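Local coordinates for protein phosphoacetylglucosamine mutase (Aspergillus lentulus, PDB 5O9X) that interconverts the 6-phosphate and 1-phosphate of N-acetylglucosamine, probably by way of a bisphosphorylated sugar intermediate, at residues A[365-368]-A[369-373]. The protein carries 1 engineered substitution. Numbering follows the deposited sequence.
Unlike the reference sequence in segment 369-373: M371 (reference Leu).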
loop_
_atom_site.group_PDB
_atom_site.type_symbol
_atom_site.label_atom_id
_atom_site.label_comp_id
_atom_site.label_asym_id
_atom_site.label_seq_id
_atom_site.Cartn_x
_atom_site.Cartn_y
_atom_site.Cartn_z
ATOM N N HIS A 365 2.181 -8.105 5.940
ATOM C CA HIS A 365 3.416 -8.662 6.499
ATOM C C HIS A 365 4.394 -7.614 7.023
ATOM O O HIS A 365 5.096 -7.848 8.055
ATOM C CB HIS A 365 4.110 -9.516 5.421
ATOM C CG HIS A 365 3.216 -10.618 4.925
ATOM N ND1 HIS A 365 2.766 -11.634 5.743
ATOM C CD2 HIS A 365 2.704 -10.866 3.701
ATOM C CE1 HIS A 365 2.013 -12.462 5.039
ATOM N NE2 HIS A 365 1.949 -12.014 3.793
ATOM N N LEU A 366 4.542 -6.501 6.286
ATOM C CA LEU A 366 5.490 -5.486 6.773
ATOM C C LEU A 366 4.994 -4.858 8.070
ATOM O O LEU A 366 5.815 -4.587 8.943
ATOM C CB LEU A 366 5.751 -4.316 5.755
ATOM C CG LEU A 366 6.642 -4.740 4.552
ATOM C CD1 LEU A 366 5.858 -5.439 3.404
ATOM C CD2 LEU A 366 7.248 -3.446 3.941
ATOM N N HIS A 367 3.694 -4.566 8.118
ATOM C CA HIS A 367 3.039 -3.915 9.261
ATOM C C HIS A 367 3.234 -4.809 10.468
ATOM O O HIS A 367 3.694 -4.334 11.523
ATOM C CB HIS A 367 1.533 -3.742 9.024
ATOM C CG HIS A 367 0.799 -3.185 10.211
ATOM N ND1 HIS A 367 -0.123 -3.918 10.935
ATOM C CD2 HIS A 367 0.885 -1.972 10.824
ATOM C CE1 HIS A 367 -0.571 -3.178 11.938
ATOM N NE2 HIS A 367 0.040 -2.006 11.903
ATOM N N HIS A 368 2.934 -6.094 10.286
ATOM C CA HIS A 368 3.213 -7.136 11.351
ATOM C C HIS A 368 4.589 -7.060 11.955
ATOM O O HIS A 368 4.707 -7.058 13.183
ATOM C CB HIS A 368 2.944 -8.579 10.871
ATOM C CG HIS A 368 3.041 -9.630 11.959
ATOM N ND1 HIS A 368 4.198 -10.353 12.222
ATOM C CD2 HIS A 368 2.097 -10.123 12.809
ATOM C CE1 HIS A 368 3.975 -11.213 13.206
ATOM N NE2 HIS A 368 2.707 -11.100 13.576
ATOM N N ALA A 369 5.648 -7.011 11.130
ATOM C CA ALA A 369 7.038 -7.007 11.630
ATOM C C ALA A 369 7.412 -5.685 12.278
ATOM O O ALA A 369 8.287 -5.642 13.185
ATOM C CB ALA A 369 8.040 -7.315 10.489
ATOM N N ALA A 370 6.810 -4.605 11.764
ATOM C CA ALA A 370 7.109 -3.264 12.240
ATOM C C ALA A 370 6.584 -3.060 13.674
ATOM O O ALA A 370 7.137 -2.222 14.379
ATOM C CB ALA A 370 6.496 -2.230 11.322
ATOM N N MET A 371 5.576 -3.849 14.101
ATOM C CA MET A 371 5.080 -3.813 15.521
ATOM C C MET A 371 6.163 -4.163 16.527
ATOM O O MET A 371 6.014 -3.898 17.716
ATOM C CB MET A 371 3.879 -4.735 15.796
ATOM C CG MET A 371 2.743 -4.773 14.793
ATOM S SD MET A 371 1.294 -3.734 15.113
ATOM C CE MET A 371 1.902 -2.099 14.670
ATOM N N ARG A 372 7.283 -4.717 16.091
ATOM C CA ARG A 372 8.306 -5.119 17.054
ATOM C C ARG A 372 9.213 -3.959 17.529
ATOM O O ARG A 372 10.022 -4.139 18.438
ATOM C CB ARG A 372 9.093 -6.322 16.516
ATOM C CG ARG A 372 8.114 -7.466 16.208
ATOM C CD ARG A 372 8.690 -8.862 16.006
ATOM N NE ARG A 372 9.863 -9.178 16.838
ATOM C CZ ARG A 372 10.613 -10.281 16.705
ATOM N NH1 ARG A 372 10.314 -11.195 15.783
ATOM N NH2 ARG A 372 11.669 -10.481 17.491
ATOM N N PHE A 373 9.062 -2.778 16.906
ATOM C CA PHE A 373 9.912 -1.608 17.181
ATOM C C PHE A 373 9.078 -0.547 17.900
ATOM O O PHE A 373 7.851 -0.577 17.787
ATOM C CB PHE A 373 10.461 -1.067 15.837
ATOM C CG PHE A 373 11.315 -2.083 15.137
ATOM C CD1 PHE A 373 12.539 -2.436 15.659
ATOM C CD2 PHE A 373 10.875 -2.712 13.948
ATOM C CE1 PHE A 373 13.341 -3.415 15.044
ATOM C CE2 PHE A 373 11.681 -3.694 13.317
ATOM C CZ PHE A 373 12.907 -4.041 13.861
#
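M371 brings its thioether obliquely against the imidazole of H367, one helical turn earlier, a short-range example of a methionine-aromatic contact along the chain. Its SD lies 4.2 Å from the ring centroid, and its CE comes to 3.3 Å from NE2 of H367. H367 leans toward its own carbonyl side, CG anti to the backbone N (chi1 175°), while bends at chi2 and chi3 of M371 bring the sulfur and methyl back to the ring. Alongside this pair run the backbone bonds: M371 N donates to H367 O at 3.2 Å, with a weak second bond to H368 O. A370 N reaches L366 O at 3.0 Å, and the CB of A370 sits 3.4 Å from that same oxygen. The closely packed side is the buried one, where L366 and A370 meet V335 and Y378 on strands of the domain III sheet and the side chain of L366 lies about 6 Å from the bound glucose 1,6-bisphosphate; H368 and M371, by contrast, are exposed. The chemistry thus divides: directional backbone bonds fix the helical turn, whereas the sulfur and methyl against the imidazole probably add a weaker, largely dispersive contact on its more exposed side.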